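Local structure of histidine acid phosphatase (Bifidobacterium longum subsp. infantis, 6RXD) at residues A[37-42]-A[120-125]; A[134-139]-A[182-187]; A[188-193]-A[369-374]. The protein probably removes phosphate groups from inositol polyphosphates such as inositol hexakisphosphate, and from 2,3-bisphosphoglycerate, as a histidine acid phosphatase of the MINPP1 subfamily. One frame throughout, in Å; residues are numbered along the deposited sequence.

Interaction 1: residues A[37-42]-A[120-125]; sequences IYTESM and RSLFDQ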
loop_
_atom_site.group_PDB
_atom_site.type_symbol
_atom_site.label_atom_id
_atom_site.label_comp_id
_atom_site.label_asym_id
_atom_site.label_seq_id
_atom_site.Cartn_x
_atom_site.Cartn_y
_atom_site.Cartn_z
ATOM N N ILE A 37 22.099 7.518 -15.511
ATOM C CA ILE A 37 21.812 8.960 -15.516
ATOM C C ILE A 37 20.644 9.382 -14.609
ATOM O O ILE A 37 20.508 10.559 -14.286
ATOM C CB ILE A 37 21.538 9.506 -16.928
ATOM C CG1 ILE A 37 20.358 8.773 -17.573
ATOM C CG2 ILE A 37 22.788 9.395 -17.804
ATOM C CD1 ILE A 37 19.766 9.524 -18.769
ATOM N N TYR A 38 19.789 8.443 -14.208
ATOM C CA TYR A 38 18.606 8.820 -13.444
ATOM C C TYR A 38 18.025 7.610 -12.734
ATOM O O TYR A 38 18.163 6.482 -13.209
ATOM C CB TYR A 38 17.558 9.443 -14.390
ATOM C CG TYR A 38 16.313 9.960 -13.698
ATOM C CD1 TYR A 38 16.350 11.124 -12.925
ATOM C CD2 TYR A 38 15.095 9.296 -13.831
ATOM C CE1 TYR A 38 15.202 11.596 -12.281
ATOM C CE2 TYR A 38 13.952 9.763 -13.204
ATOM C CZ TYR A 38 14.008 10.898 -12.429
ATOM O OH TYR A 38 12.852 11.339 -11.806
ATOM N N THR A 39 17.382 7.836 -11.596
ATOM C CA THR A 39 16.555 6.784 -11.008
ATOM C C THR A 39 15.322 7.400 -10.365
ATOM O O THR A 39 15.324 8.580 -10.037
ATOM C CB THR A 39 17.340 5.942 -9.985
ATOM O OG1 THR A 39 16.554 4.804 -9.596
ATOM C CG2 THR A 39 17.702 6.770 -8.744
ATOM N N GLU A 40 14.255 6.624 -10.195
ATOM C CA GLU A 40 13.062 7.188 -9.568
ATOM C C GLU A 40 12.196 6.106 -8.962
ATOM O O GLU A 40 12.350 4.930 -9.271
ATOM C CB GLU A 40 12.243 8.000 -10.568
ATOM C CG GLU A 40 11.732 7.187 -11.732
ATOM C CD GLU A 40 10.851 7.993 -12.641
ATOM O OE1 GLU A 40 10.129 8.886 -12.149
ATOM O OE2 GLU A 40 10.891 7.744 -13.865
ATOM N N SER A 41 11.281 6.521 -8.098
ATOM C CA SER A 41 10.487 5.557 -7.350
ATOM C C SER A 41 9.134 6.114 -6.972
ATOM O O SER A 41 8.927 7.331 -6.930
ATOM C CB SER A 41 11.225 5.182 -6.068
ATOM O OG SER A 41 11.187 6.269 -5.166
ATOM N N MET A 42 8.199 5.216 -6.693
ATOM C CA MET A 42 7.042 5.593 -5.892
ATOM C C MET A 42 6.806 4.433 -4.946
ATOM O O MET A 42 6.769 3.271 -5.367
ATOM C CB MET A 42 5.803 5.856 -6.757
ATOM C CG MET A 42 4.584 6.358 -5.962
ATOM S SD MET A 42 3.613 5.044 -5.162
ATOM C CE MET A 42 2.895 4.219 -6.593
ATOM N N ARG A 120 24.930 3.295 -6.639
ATOM C CA ARG A 120 26.102 3.917 -6.044
ATOM C C ARG A 120 26.858 4.788 -7.050
ATOM O O ARG A 120 27.251 5.913 -6.730
ATOM C CB ARG A 120 27.018 2.837 -5.455
ATOM C CG ARG A 120 28.308 3.369 -4.879
ATOM C CD ARG A 120 29.176 2.240 -4.338
ATOM N NE ARG A 120 28.493 1.494 -3.286
ATOM C CZ ARG A 120 28.572 1.782 -1.988
ATOM N NH1 ARG A 120 29.306 2.806 -1.568
ATOM N NH2 ARG A 120 27.911 1.045 -1.107
ATOM N N SER A 121 27.042 4.293 -8.273
ATOM C CA SER A 121 27.781 5.067 -9.266
ATOM C C SER A 121 27.064 6.376 -9.592
ATOM O O SER A 121 27.683 7.443 -9.609
ATOM C CB SER A 121 28.002 4.257 -10.539
ATOM O OG SER A 121 28.756 5.016 -11.462
ATOM N N LEU A 122 25.758 6.293 -9.831
ATOM C CA LEU A 122 24.950 7.482 -10.108
ATOM C C LEU A 122 25.074 8.534 -9.016
ATOM O O LEU A 122 25.284 9.720 -9.285
ATOM C CB LEU A 122 23.475 7.099 -10.265
ATOM C CG LEU A 122 22.493 8.255 -10.506
ATOM C CD1 LEU A 122 22.710 8.885 -11.876
ATOM C CD2 LEU A 122 21.045 7.791 -10.354
ATOM N N PHE A 123 24.940 8.100 -7.771
ATOM C CA PHE A 123 24.913 9.050 -6.674
ATOM C C PHE A 123 26.287 9.563 -6.283
ATOM O O PHE A 123 26.408 10.703 -5.850
ATOM C CB PHE A 123 24.150 8.474 -5.487
ATOM C CG PHE A 123 22.670 8.361 -5.744
ATOM C CD1 PHE A 123 21.914 9.501 -5.999
ATOM C CD2 PHE A 123 22.042 7.124 -5.754
ATOM C CE1 PHE A 123 20.543 9.407 -6.255
ATOM C CE2 PHE A 123 20.680 7.022 -6.014
ATOM C CZ PHE A 123 19.932 8.169 -6.260
ATOM N N ASP A 124 27.319 8.743 -6.444
ATOM C CA ASP A 124 28.681 9.241 -6.231
ATOM C C ASP A 124 29.056 10.292 -7.274
ATOM O O ASP A 124 29.760 11.252 -6.964
ATOM C CB ASP A 124 29.707 8.102 -6.201
ATOM C CG ASP A 124 29.527 7.187 -5.005
ATOM O OD1 ASP A 124 28.702 7.509 -4.121
ATOM O OD2 ASP A 124 30.219 6.147 -4.939
ATOM N N GLN A 125 28.592 10.120 -8.511
ATOM C CA GLN A 125 28.803 11.130 -9.542
ATOM C C GLN A 125 28.040 12.402 -9.198
ATOM O O GLN A 125 28.555 13.507 -9.352
ATOM C CB GLN A 125 28.341 10.618 -10.906
ATOM C CG GLN A 125 29.148 9.462 -11.454
ATOM C CD GLN A 125 28.722 9.091 -12.861
ATOM O OE1 GLN A 125 28.289 7.965 -13.118
ATOM N NE2 GLN A 125 28.837 10.042 -13.780
#
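The Phe123 ring and the methyl group of Thr39 meet where helix 120-129 packs on strand 34-44. One face of the ring is covered by CD2 of its own neighbour Leu122, which lies 4.2 Å above the plane and toward the rim. Thr39 CG2 comes to the far tip of the ring at a slant, 3.6 Å from Phe123 CZ, and the two side chains cross at about a right angle. The ring also meets Phe154 edge-to-face and touches Ala393 and Phe395 of strand 391-398. Leu122 reaches the strand with both branches. Its CG stands anti to the backbone N (chi1 178°), and beyond it CD1 settles on the main chain, 3.5 Å from Ile37 C, while CD2 lies 3.8 Å from Thr39 CG2. This is a helix packed across a strand of the large mixed sheet of the histidine phosphatase fold; the axes of segments 37-42 and 120-125 come within 8.8 Å and cross at -113°. Leu122 meets the strand at a classic beta bulge, where Ile37 and Tyr38 together face Val450 of the antiparallel neighbour 445-453. The side-chain contacts are apolar, but Leu122 CD1 rests on the polar main chain of Ile37 and Tyr38. Thr39 turns its hydroxyl elsewhere: OG1 is hydrogen-bonded to Asp449 OD1 and Trp448 O. Tyr38 OH is hydrogen-bonded to Thr381 of helix 372-386 and to Thr394.

Interaction 2: residues A[134-139]-A[182-187]; sequences AYQSSG and QKNPDT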
loop_
_atom_site.group_PDB
_atom_site.type_symbol
_atom_site.label_atom_id
_atom_site.label_comp_id
_atom_site.label_asym_id
_atom_site.label_seq_id
_atom_site.Cartn_x
_atom_site.Cartn_y
_atom_site.Cartn_z
ATOM N N ALA A 134 15.187 14.777 -5.523
ATOM C CA ALA A 134 13.885 15.342 -5.149
ATOM C C ALA A 134 13.086 14.333 -4.352
ATOM O O ALA A 134 12.855 13.222 -4.823
ATOM C CB ALA A 134 13.104 15.770 -6.391
ATOM N N TYR A 135 12.679 14.714 -3.142
ATOM C CA TYR A 135 11.802 13.883 -2.323
ATOM C C TYR A 135 10.393 14.436 -2.414
ATOM O O TYR A 135 10.193 15.646 -2.311
ATOM C CB TYR A 135 12.261 13.909 -0.861
ATOM C CG TYR A 135 13.480 13.064 -0.570
ATOM C CD1 TYR A 135 13.370 11.687 -0.438
ATOM C CD2 TYR A 135 14.736 13.642 -0.407
ATOM C CE1 TYR A 135 14.471 10.904 -0.165
ATOM C CE2 TYR A 135 15.855 12.857 -0.135
ATOM C CZ TYR A 135 15.704 11.493 -0.014
ATOM O OH TYR A 135 16.790 10.693 0.258
ATOM N N GLN A 136 9.412 13.563 -2.617
ATOM C CA GLN A 136 8.028 14.010 -2.720
ATOM C C GLN A 136 7.112 13.125 -1.911
ATOM O O GLN A 136 7.363 11.930 -1.777
ATOM C CB GLN A 136 7.555 13.989 -4.175
ATOM C CG GLN A 136 8.354 14.901 -5.091
ATOM C CD GLN A 136 7.840 14.892 -6.521
ATOM O OE1 GLN A 136 6.893 14.175 -6.857
ATOM N NE2 GLN A 136 8.471 15.689 -7.372
ATOM N N SER A 137 6.051 13.718 -1.372
ATOM C CA SER A 137 4.980 12.927 -0.774
ATOM C C SER A 137 3.613 13.506 -1.124
ATOM O O SER A 137 3.516 14.585 -1.693
ATOM C CB SER A 137 5.160 12.812 0.739
ATOM O OG SER A 137 4.377 13.765 1.414
ATOM N N SER A 138 2.557 12.761 -0.804
ATOM C CA SER A 138 1.200 13.226 -1.029
ATOM C C SER A 138 0.886 14.395 -0.106
ATOM O O SER A 138 -0.040 15.168 -0.367
ATOM C CB SER A 138 0.227 12.093 -0.732
ATOM O OG SER A 138 0.349 11.702 0.622
ATOM N N GLY A 139 1.636 14.509 0.988
ATOM C CA GLY A 139 1.354 15.524 1.994
ATOM C C GLY A 139 0.709 14.893 3.211
ATOM O O GLY A 139 0.484 15.551 4.236
ATOM N N GLN A 182 8.601 17.649 -1.014
ATOM C CA GLN A 182 7.694 18.452 -1.824
ATOM C C GLN A 182 6.323 17.783 -1.899
ATOM O O GLN A 182 6.219 16.621 -2.263
ATOM C CB GLN A 182 8.261 18.579 -3.233
ATOM C CG GLN A 182 7.315 19.205 -4.243
ATOM C CD GLN A 182 7.182 20.697 -4.068
ATOM O OE1 GLN A 182 7.867 21.297 -3.243
ATOM N NE2 GLN A 182 6.288 21.307 -4.840
ATOM N N LYS A 183 5.270 18.516 -1.561
ATOM C CA LYS A 183 3.923 17.966 -1.669
ATOM C C LYS A 183 3.487 17.934 -3.134
ATOM O O LYS A 183 3.570 18.948 -3.840
ATOM C CB LYS A 183 2.950 18.788 -0.815
ATOM C CG LYS A 183 3.181 18.621 0.682
ATOM C CD LYS A 183 2.112 19.336 1.513
ATOM C CE LYS A 183 2.235 20.851 1.416
ATOM N NZ LYS A 183 1.354 21.515 2.429
ATOM N N ASN A 184 3.065 16.762 -3.603
ATOM C CA ASN A 184 2.583 16.621 -4.977
ATOM C C ASN A 184 1.344 15.736 -5.037
ATOM O O ASN A 184 1.405 14.593 -5.494
ATOM C CB ASN A 184 3.681 16.042 -5.882
ATOM C CG ASN A 184 3.411 16.282 -7.352
ATOM O OD1 ASN A 184 2.279 16.576 -7.752
ATOM N ND2 ASN A 184 4.449 16.153 -8.169
ATOM N N PRO A 185 0.200 16.267 -4.593
ATOM C CA PRO A 185 -0.986 15.410 -4.536
ATOM C C PRO A 185 -1.611 15.157 -5.912
ATOM O O PRO A 185 -2.502 14.313 -6.002
ATOM C CB PRO A 185 -1.941 16.210 -3.637
ATOM C CG PRO A 185 -1.514 17.627 -3.802
ATOM C CD PRO A 185 -0.023 17.568 -3.939
ATOM N N ASP A 186 -1.162 15.851 -6.959
ATOM C CA ASP A 186 -1.671 15.566 -8.295
ATOM C C ASP A 186 -1.126 14.242 -8.801
ATOM O O ASP A 186 -1.777 13.544 -9.572
ATOM C CB ASP A 186 -1.301 16.671 -9.287
ATOM C CG ASP A 186 -2.016 17.975 -9.000
ATOM O OD1 ASP A 186 -2.940 17.970 -8.161
ATOM O OD2 ASP A 186 -1.658 18.997 -9.628
ATOM N N THR A 187 0.072 13.890 -8.359
ATOM C CA THR A 187 0.647 12.618 -8.798
ATOM C C THR A 187 0.616 11.556 -7.709
ATOM O O THR A 187 0.768 10.377 -8.002
ATOM C CB THR A 187 2.099 12.768 -9.278
ATOM O OG1 THR A 187 2.919 13.172 -8.181
ATOM C CG2 THR A 187 2.211 13.794 -10.410
HETATM O O HOH W 1 5.601 13.059 -8.858
#
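Gln136 CG stands anti to its carbonyl carbon (chi1 -61°) with the chain extended beyond it, Asn184 CG is anti to its own backbone N (chi1 -162°), and from these starts the two side chains run side by side, pointing the same way. They sit at the C-terminal end of a parallel strand pair, 132-137 with 181-183, in the mixed sheet of the histidine phosphatase fold. The pairing runs from Gln182 N to Tyr135 O (2.9 Å) and from Ser137 N to Gln182 O (3.0 Å). It is carried one residue past strand 181-183 by Asn184 N, which donates to Ser137 O at 2.9 Å. Asn184 is also the N-cap residue of helix 185-188. Beyond the paired strands an ST turn bends the chain, with Gly139 N bonded to Ser137 OG, which is also hydrogen-bonded to Thr144 OG1. Gly139 lays its CA against Lys183 CG; the ammonium group of that lysine goes on to a salt bridge with Asp197. The amide planes of Gln136 and Asn184 are 53° apart, and the bond from Asn184 ND2 to Gln136 OE1 is weak at 3.4 Å. A water donates to the same Gln136 OE1 at 2.6 Å and accepts from Thr187 OG1 at 2.8 Å.

Interaction 3: residues A[188-193]-A[369-374]; sequences LYFHKV and SIAQPL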
loop_
_atom_site.group_PDB
_atom_site.type_symbol
_atom_site.label_atom_id
_atom_site.label_comp_id
_atom_site.label_asym_id
_atom_site.label_seq_id
_atom_site.Cartn_x
_atom_site.Cartn_y
_atom_site.Cartn_z
ATOM N N LEU A 188 0.432 11.968 -6.457
ATOM C CA LEU A 188 0.482 11.024 -5.350
ATOM C C LEU A 188 -0.803 10.967 -4.520
ATOM O O LEU A 188 -0.864 10.266 -3.511
ATOM C CB LEU A 188 1.679 11.332 -4.446
ATOM C CG LEU A 188 3.039 11.384 -5.164
ATOM C CD1 LEU A 188 4.129 11.882 -4.217
ATOM C CD2 LEU A 188 3.415 10.010 -5.712
ATOM N N TYR A 189 -1.822 11.701 -4.947
ATOM C CA TYR A 189 -3.133 11.625 -4.306
ATOM C C TYR A 189 -4.196 11.967 -5.345
ATOM O O TYR A 189 -5.102 12.762 -5.093
ATOM C CB TYR A 189 -3.201 12.589 -3.121
ATOM C CG TYR A 189 -4.019 12.101 -1.942
ATOM C CD1 TYR A 189 -5.297 12.603 -1.697
ATOM C CD2 TYR A 189 -3.504 11.161 -1.060
ATOM C CE1 TYR A 189 -6.035 12.171 -0.607
ATOM C CE2 TYR A 189 -4.238 10.719 0.038
ATOM C CZ TYR A 189 -5.497 11.236 0.257
ATOM O OH TYR A 189 -6.226 10.798 1.336
ATOM N N PHE A 190 -4.075 11.348 -6.519
ATOM C CA PHE A 190 -4.921 11.677 -7.664
ATOM C C PHE A 190 -6.337 11.139 -7.540
ATOM O O PHE A 190 -7.191 11.434 -8.379
ATOM C CB PHE A 190 -4.284 11.162 -8.971
ATOM C CG PHE A 190 -3.695 9.775 -8.863
ATOM C CD1 PHE A 190 -4.517 8.650 -8.730
ATOM C CD2 PHE A 190 -2.322 9.598 -8.899
ATOM C CE1 PHE A 190 -3.965 7.367 -8.619
ATOM C CE2 PHE A 190 -1.765 8.324 -8.787
ATOM C CZ PHE A 190 -2.590 7.211 -8.651
ATOM N N HIS A 191 -6.591 10.362 -6.492
ATOM C CA HIS A 191 -7.854 9.641 -6.364
ATOM C C HIS A 191 -8.918 10.461 -5.630
ATOM O O HIS A 191 -10.076 10.059 -5.559
ATOM C CB HIS A 191 -7.628 8.291 -5.671
ATOM C CG HIS A 191 -7.044 8.415 -4.296
ATOM N ND1 HIS A 191 -5.751 8.834 -4.070
ATOM C CD2 HIS A 191 -7.598 8.207 -3.079
ATOM C CE1 HIS A 191 -5.527 8.861 -2.762
ATOM N NE2 HIS A 191 -6.632 8.489 -2.142
ATOM N N LYS A 192 -8.525 11.611 -5.092
ATOM C CA LYS A 192 -9.466 12.450 -4.331
ATOM C C LYS A 192 -9.302 13.911 -4.645
ATOM O O LYS A 192 -8.202 14.369 -4.946
ATOM C CB LYS A 192 -9.274 12.256 -2.827
ATOM C CG LYS A 192 -9.934 11.012 -2.285
ATOM C CD LYS A 192 -9.728 10.887 -0.792
ATOM C CE LYS A 192 -10.420 9.644 -0.256
ATOM N NZ LYS A 192 -9.898 9.265 1.087
ATOM N N VAL A 193 -10.401 14.652 -4.549
ATOM C CA VAL A 193 -10.348 16.092 -4.746
ATOM C C VAL A 193 -9.671 16.758 -3.556
ATOM O O VAL A 193 -8.877 17.691 -3.715
ATOM C CB VAL A 193 -11.758 16.672 -4.975
ATOM C CG1 VAL A 193 -11.756 18.201 -4.841
ATOM C CG2 VAL A 193 -12.282 16.257 -6.346
ATOM N N SER A 369 -7.419 4.436 -14.694
ATOM C CA SER A 369 -6.924 5.496 -15.573
ATOM C C SER A 369 -6.489 6.705 -14.752
ATOM O O SER A 369 -5.712 7.547 -15.224
ATOM C CB SER A 369 -7.990 5.905 -16.594
ATOM O OG SER A 369 -9.127 6.458 -15.944
ATOM N N ILE A 370 -6.973 6.781 -13.512
ATOM C CA ILE A 370 -6.646 7.892 -12.626
ATOM C C ILE A 370 -5.151 7.987 -12.332
ATOM O O ILE A 370 -4.666 9.039 -11.920
ATOM C CB ILE A 370 -7.425 7.808 -11.294
ATOM C CG1 ILE A 370 -7.136 6.502 -10.558
ATOM C CG2 ILE A 370 -8.921 7.943 -11.552
ATOM C CD1 ILE A 370 -7.565 6.546 -9.076
ATOM N N ALA A 371 -4.418 6.891 -12.538
ATOM C CA ALA A 371 -2.987 6.894 -12.226
ATOM C C ALA A 371 -2.161 7.527 -13.349
ATOM O O ALA A 371 -0.943 7.638 -13.239
ATOM C CB ALA A 371 -2.486 5.477 -11.919
ATOM N N GLN A 372 -2.821 7.934 -14.428
ATOM C CA GLN A 372 -2.105 8.532 -15.556
ATOM C C GLN A 372 -1.179 9.713 -15.199
ATOM O O GLN A 372 -0.073 9.785 -15.727
ATOM C CB GLN A 372 -3.069 8.915 -16.682
ATOM C CG GLN A 372 -2.374 9.231 -18.011
ATOM C CD GLN A 372 -1.666 8.023 -18.594
ATOM O OE1 GLN A 372 -2.230 6.929 -18.663
ATOM N NE2 GLN A 372 -0.412 8.206 -18.993
ATOM N N PRO A 373 -1.606 10.619 -14.293
ATOM C CA PRO A 373 -0.689 11.715 -13.946
ATOM C C PRO A 373 0.630 11.218 -13.362
ATOM O O PRO A 373 1.657 11.883 -13.546
ATOM C CB PRO A 373 -1.452 12.491 -12.867
ATOM C CG PRO A 373 -2.888 12.184 -13.114
ATOM C CD PRO A 373 -2.958 10.827 -13.735
ATOM N N LEU A 374 0.606 10.097 -12.644
ATOM C CA LEU A 374 1.832 9.561 -12.059
ATOM C C LEU A 374 2.702 8.916 -13.132
ATOM O O LEU A 374 3.922 9.127 -13.177
ATOM C CB LEU A 374 1.516 8.547 -10.958
ATOM C CG LEU A 374 2.747 7.906 -10.308
ATOM C CD1 LEU A 374 3.674 8.962 -9.710
ATOM C CD2 LEU A 374 2.290 6.918 -9.239
#
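A type I beta turn, Tyr189 to Lys192, follows the short helix 185-188 and presents Phe190 to the start of helix 372-386, within the histidine phosphatase domain. Phe190 carries most of the contact. Its CG sits between the backbone N and the carbonyl carbon (chi1 42°), and one face of the ring lies against the backbone that leads into the helix. Over that face come two main-chain atoms, both displaced toward the rim: Ile370 O, 3.2 Å from Phe190 CD1, and Ala371 CA, 3.6 Å from Phe190 CZ. The latter makes a CH-pi contact, only 20° off the ring normal and 3.8 Å from the ring centroid. The Ile370 side chain crosses the phenyl group at about a right angle, and its CD1 lies at the edge in the ring plane, 3.7 Å from Phe190 CD1. This methyl also reaches His191 CB at 3.8 Å, bridging two consecutive residues of the turn. Ala371 CB adds a further touch at Phe190 CZ. Farther into the helix, Leu374 CB approaches Phe190 CE2 at 3.9 Å, while its CD1 crosses to Leu188 CD2 at 4.1 Å. Apolar groups and backbone thus make up the interface. Around it, helix 400-410 brings Thr402 and Pro405 against Phe190, and helix 206-220 brings Tyr214 to Ile370 and Ile210 to Pro373. On the sheet side, Arg396 of strand 391-398 touches both Leu188 and Leu374.

Interactions 1 and 3 are buried, with apolar side chains packed on each other and on backbone, whereas interaction 2 is partly buried and held chiefly by backbone hydrogen bonds of paired strands. Interactions 1 and 2 share the mixed sheet: helix 120-129 of the first is followed in the chain by strand 132-137 of the second, though their nearest atoms stay about 6 Å apart. Strand 391-398 lies between strands 34-44 and 132-137, pairing with both. Helix 185-188 joins interactions 2 and 3, whose centres are about 12 Å apart; Ser137 and Ser138 pack on Leu188, and Thr187 on Leu374. Met42 brings interaction 1 to the same place, touching Leu188 and Leu374 from farther along strand 34-44.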